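Local coordinates for protein methylaspartate ammonia-lyase (Citrobacter amalonaticus, PDB 1KKO) that catalyses the reversible, magnesium-dependent anti elimination of ammonia from L-threo-3-methylaspartate to give mesaconate, a step of glutamate degradation, at residues Asp175-Lys187 with Tyr214-Arg226. Residues are numbered along the deposited sequence; the frame is centred on the assembly and turned at random.
Sequences DDRYIAVDKMILK and YVRWLSDRILSLR
Arg177 meets Tyr214 twice. Arg177 O accepts a hydrogen bond from Tyr214 OH at 2.7 Å, near the plane of the phenol ring. Arg177 CD lies over one face of the Tyr214 ring, 4.2 Å from its centroid, in a CH-pi contact. Beyond CD the chain bends, and the guanidinium turns away from the ring toward Asp175 and the carbonyl O of Ala195. Tyr178 joins Tyr214 and Trp217 in an aromatic cluster. Its CD1 edge points into the face of the indole six-membered ring, a T-shaped pair. Tyr214 in turn offers an edge to the face of Tyr178, but offset, with centroids 5.6 Å apart. Val181 is a knob set among Tyr214, Trp217, Leu218 and Arg221. Both its methyls touch Leu218 CD1, and CG2 also reaches Tyr214 OH. The two helices belong to the enolase-superfamily TIM barrel. They follow successive strands, run in roughly the same direction at 37°, and pack outside strand 191-194, where Val181, Tyr214 and Leu218 share Pro193. Asp182 receives Arg221 side-on. Arg221 NE bonds to Asp182 OD1 at 2.7 Å, almost straight at 175°. Arg221 NH2 bonds to Asp182 OD2 at 2.9 Å. Arg221 bends at chi2 (68°), which turns the guanidinium across to the carboxylate. In the second subunit, Phe32 N also binds Asp182 OD2 and Asp30 pairs with Arg221 NH1. Ile185 divides its branches: CD1 reaches Ile222 CG1 at 3.9 Å, while CG2 rests against Leu225 CB at 4.0 Å.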
# COMPACT_ATOMS: atom_id res chain seq x y z
N ASP A 175 8.78 -0.24 14.07
CA ASP A 175 9.20 -0.99 15.26
C ASP A 175 9.14 -2.52 15.05
O ASP A 175 9.61 -3.29 15.89
CB ASP A 175 8.35 -0.57 16.47
CG ASP A 175 8.80 0.75 17.07
OD1 ASP A 175 10.01 0.89 17.37
OD2 ASP A 175 8.01 1.71 17.26
N ASP A 176 8.57 -2.95 13.93
CA ASP A 176 8.45 -4.38 13.62
C ASP A 176 9.79 -4.88 13.05
O ASP A 176 9.83 -5.52 11.99
CB ASP A 176 7.34 -4.54 12.57
CG ASP A 176 6.66 -5.89 12.61
OD1 ASP A 176 6.87 -6.67 13.56
OD2 ASP A 176 5.88 -6.25 11.69
N ARG A 177 10.87 -4.61 13.77
CA ARG A 177 12.23 -4.80 13.26
C ARG A 177 12.74 -6.23 13.15
O ARG A 177 13.84 -6.45 12.65
CB ARG A 177 13.22 -3.94 14.05
CG ARG A 177 13.45 -4.37 15.50
CD ARG A 177 14.42 -3.45 16.24
NE ARG A 177 13.89 -2.11 16.24
CZ ARG A 177 12.92 -1.67 17.04
NH1 ARG A 177 12.40 -2.44 17.99
NH2 ARG A 177 12.49 -0.44 16.89
N TYR A 178 11.94 -7.20 13.59
CA TYR A 178 12.32 -8.60 13.44
C TYR A 178 11.48 -9.24 12.34
O TYR A 178 12.01 -9.75 11.36
CB TYR A 178 12.19 -9.35 14.77
CG TYR A 178 13.06 -8.75 15.84
CD1 TYR A 178 14.43 -8.95 15.84
CD2 TYR A 178 12.52 -7.96 16.83
CE1 TYR A 178 15.24 -8.38 16.80
CE2 TYR A 178 13.32 -7.38 17.80
CZ TYR A 178 14.68 -7.60 17.77
OH TYR A 178 15.49 -7.03 18.74
N ILE A 179 10.16 -9.17 12.49
CA ILE A 179 9.26 -9.72 11.48
C ILE A 179 9.47 -9.07 10.11
O ILE A 179 9.46 -9.76 9.10
CB ILE A 179 7.79 -9.56 11.92
CG1 ILE A 179 7.49 -10.44 13.14
CG2 ILE A 179 6.87 -9.86 10.75
CD1 ILE A 179 7.76 -11.91 12.94
N ALA A 180 9.66 -7.76 10.07
CA ALA A 180 9.79 -7.09 8.79
C ALA A 180 11.05 -7.52 8.05
O ALA A 180 11.07 -7.55 6.82
CB ALA A 180 9.74 -5.58 8.95
N VAL A 181 12.10 -7.85 8.80
CA VAL A 181 13.33 -8.34 8.19
C VAL A 181 13.06 -9.63 7.43
O VAL A 181 13.54 -9.82 6.31
CB VAL A 181 14.44 -8.50 9.25
CG1 VAL A 181 15.58 -9.38 8.75
CG2 VAL A 181 14.97 -7.14 9.64
N ASP A 182 12.29 -10.53 8.03
CA ASP A 182 11.95 -11.78 7.36
C ASP A 182 11.21 -11.51 6.05
O ASP A 182 11.51 -12.12 5.02
CB ASP A 182 11.08 -12.67 8.23
CG ASP A 182 11.80 -13.21 9.44
OD1 ASP A 182 13.04 -13.04 9.53
OD2 ASP A 182 11.18 -13.81 10.35
N LYS A 183 10.25 -10.59 6.10
CA LYS A 183 9.51 -10.20 4.91
C LYS A 183 10.45 -9.70 3.83
O LYS A 183 10.35 -10.07 2.67
CB LYS A 183 8.53 -9.06 5.22
CG LYS A 183 7.33 -9.42 6.05
CD LYS A 183 6.45 -8.18 6.11
CE LYS A 183 5.14 -8.37 6.85
NZ LYS A 183 4.44 -7.04 6.90
N MSE A 184 11.39 -8.86 4.23
CA MSE A 184 12.32 -8.25 3.31
C MSE A 184 13.27 -9.26 2.69
O MSE A 184 13.60 -9.17 1.51
CB MSE A 184 13.08 -7.13 4.01
CG MSE A 184 12.20 -5.91 4.17
SE MSE A 184 13.01 -4.51 5.21
CE MSE A 184 11.46 -3.70 5.95
N ILE A 185 13.70 -10.25 3.48
CA ILE A 185 14.54 -11.31 2.94
C ILE A 185 13.73 -12.15 1.95
O ILE A 185 14.21 -12.45 0.85
CB ILE A 185 15.10 -12.20 4.07
CG1 ILE A 185 16.07 -11.42 4.95
CG2 ILE A 185 15.76 -13.44 3.48
CD1 ILE A 185 16.32 -12.04 6.30
N LEU A 186 12.50 -12.49 2.31
CA LEU A 186 11.64 -13.27 1.41
C LEU A 186 11.45 -12.56 0.08
O LEU A 186 11.30 -13.22 -0.94
CB LEU A 186 10.27 -13.55 2.02
CG LEU A 186 10.24 -14.61 3.12
CD1 LEU A 186 8.87 -14.72 3.76
CD2 LEU A 186 10.66 -15.95 2.54
N LYS A 187 11.41 -11.23 0.11
CA LYS A 187 11.19 -10.44 -1.11
C LYS A 187 12.46 -9.82 -1.70
O LYS A 187 12.39 -8.92 -2.53
CB LYS A 187 10.08 -9.41 -0.86
CG LYS A 187 8.74 -10.11 -0.68
CD LYS A 187 7.56 -9.20 -0.48
CE LYS A 187 6.25 -9.97 -0.53
NZ LYS A 187 5.07 -9.11 -0.16
N TYR A 214 21.46 -6.24 17.77
CA TYR A 214 20.51 -6.23 16.66
C TYR A 214 21.21 -6.39 15.30
O TYR A 214 20.73 -7.14 14.44
CB TYR A 214 19.67 -4.96 16.67
CG TYR A 214 18.71 -4.95 15.50
CD1 TYR A 214 17.58 -5.77 15.51
CD2 TYR A 214 18.96 -4.18 14.37
CE1 TYR A 214 16.72 -5.80 14.44
CE2 TYR A 214 18.09 -4.20 13.31
CZ TYR A 214 16.98 -5.02 13.34
OH TYR A 214 16.13 -5.03 12.25
N VAL A 215 22.33 -5.70 15.09
CA VAL A 215 23.03 -5.81 13.82
C VAL A 215 23.47 -7.26 13.61
O VAL A 215 23.38 -7.79 12.50
CB VAL A 215 24.23 -4.87 13.72
CG1 VAL A 215 24.97 -5.07 12.42
CG2 VAL A 215 23.78 -3.42 13.82
N ARG A 216 23.94 -7.90 14.67
CA ARG A 216 24.37 -9.28 14.59
C ARG A 216 23.19 -10.19 14.27
O ARG A 216 23.30 -11.10 13.44
CB ARG A 216 25.03 -9.71 15.91
CG ARG A 216 25.58 -11.12 15.89
CD ARG A 216 26.63 -11.34 14.83
NE ARG A 216 26.67 -12.73 14.39
CZ ARG A 216 27.77 -13.36 14.00
NH1 ARG A 216 28.94 -12.72 13.99
NH2 ARG A 216 27.70 -14.62 13.62
N TRP A 217 22.07 -9.95 14.94
CA TRP A 217 20.87 -10.72 14.70
C TRP A 217 20.45 -10.56 13.24
O TRP A 217 20.08 -11.52 12.58
CB TRP A 217 19.72 -10.28 15.60
CG TRP A 217 18.48 -11.03 15.27
CD1 TRP A 217 18.11 -12.24 15.77
CD2 TRP A 217 17.49 -10.67 14.31
NE1 TRP A 217 16.93 -12.64 15.20
CE2 TRP A 217 16.53 -11.69 14.30
CE3 TRP A 217 17.30 -9.56 13.47
CZ2 TRP A 217 15.40 -11.66 13.47
CZ3 TRP A 217 16.19 -9.53 12.65
CH2 TRP A 217 15.25 -10.57 12.66
N LEU A 218 20.54 -9.33 12.76
CA LEU A 218 20.14 -8.98 11.40
C LEU A 218 20.99 -9.68 10.35
O LEU A 218 20.47 -10.33 9.44
CB LEU A 218 20.22 -7.46 11.26
CG LEU A 218 20.05 -6.86 9.88
CD1 LEU A 218 18.71 -7.24 9.28
CD2 LEU A 218 20.19 -5.36 9.99
N SER A 219 22.31 -9.56 10.47
CA SER A 219 23.18 -10.23 9.50
C SER A 219 23.05 -11.75 9.61
O SER A 219 23.03 -12.45 8.59
CB SER A 219 24.63 -9.77 9.64
OG SER A 219 25.10 -9.99 10.95
N ASP A 220 22.93 -12.27 10.83
CA ASP A 220 22.71 -13.71 11.01
C ASP A 220 21.43 -14.16 10.30
O ASP A 220 21.40 -15.19 9.63
CB ASP A 220 22.57 -14.06 12.50
CG ASP A 220 23.90 -14.33 13.19
OD1 ASP A 220 24.91 -14.54 12.50
OD2 ASP A 220 24.00 -14.35 14.43
N ARG A 221 20.36 -13.37 10.44
CA ARG A 221 19.07 -13.73 9.88
C ARG A 221 19.14 -13.77 8.36
O ARG A 221 18.61 -14.69 7.73
CB ARG A 221 18.00 -12.72 10.31
CG ARG A 221 16.58 -13.19 10.09
CD ARG A 221 16.19 -14.34 11.01
NE ARG A 221 14.77 -14.64 10.94
CZ ARG A 221 14.20 -15.68 11.53
NH1 ARG A 221 14.92 -16.55 12.23
NH2 ARG A 221 12.89 -15.88 11.40
N ILE A 222 19.79 -12.77 7.78
CA ILE A 222 19.97 -12.70 6.34
C ILE A 222 20.78 -13.91 5.85
O ILE A 222 20.37 -14.58 4.91
CB ILE A 222 20.66 -11.38 5.94
CG1 ILE A 222 19.70 -10.20 6.16
CG2 ILE A 222 21.13 -11.42 4.50
CD1 ILE A 222 20.40 -8.85 6.24
N LEU A 223 21.91 -14.17 6.50
CA LEU A 223 22.77 -15.28 6.08
C LEU A 223 22.08 -16.63 6.28
O LEU A 223 22.31 -17.56 5.51
CB LEU A 223 24.12 -15.22 6.81
CG LEU A 223 24.97 -14.00 6.44
CD1 LEU A 223 26.20 -13.90 7.34
CD2 LEU A 223 25.37 -14.03 4.98
N SER A 224 21.23 -16.74 7.29
CA SER A 224 20.50 -17.98 7.57
C SER A 224 19.33 -18.23 6.62
O SER A 224 19.16 -19.34 6.11
CB SER A 224 19.97 -17.97 9.01
OG SER A 224 19.20 -19.12 9.28
N LEU A 225 18.51 -17.21 6.40
CA LEU A 225 17.27 -17.36 5.62
C LEU A 225 17.40 -17.23 4.10
O LEU A 225 16.56 -17.73 3.37
CB LEU A 225 16.22 -16.36 6.12
CG LEU A 225 15.43 -16.74 7.37
CD1 LEU A 225 16.35 -17.00 8.55
CD2 LEU A 225 14.43 -15.64 7.70
N ARG A 226 18.44 -16.55 3.62
CA ARG A 226 18.54 -16.31 2.18
C ARG A 226 18.56 -17.61 1.38
O ARG A 226 19.18 -18.59 1.79
CB ARG A 226 19.77 -15.46 1.85
CG ARG A 226 21.09 -16.16 2.06
CD ARG A 226 22.28 -15.25 1.81
NE ARG A 226 23.53 -15.91 2.15
CZ ARG A 226 24.72 -15.34 2.06
NH1 ARG A 226 24.85 -14.09 1.64
NH2 ARG A 226 25.81 -16.03 2.40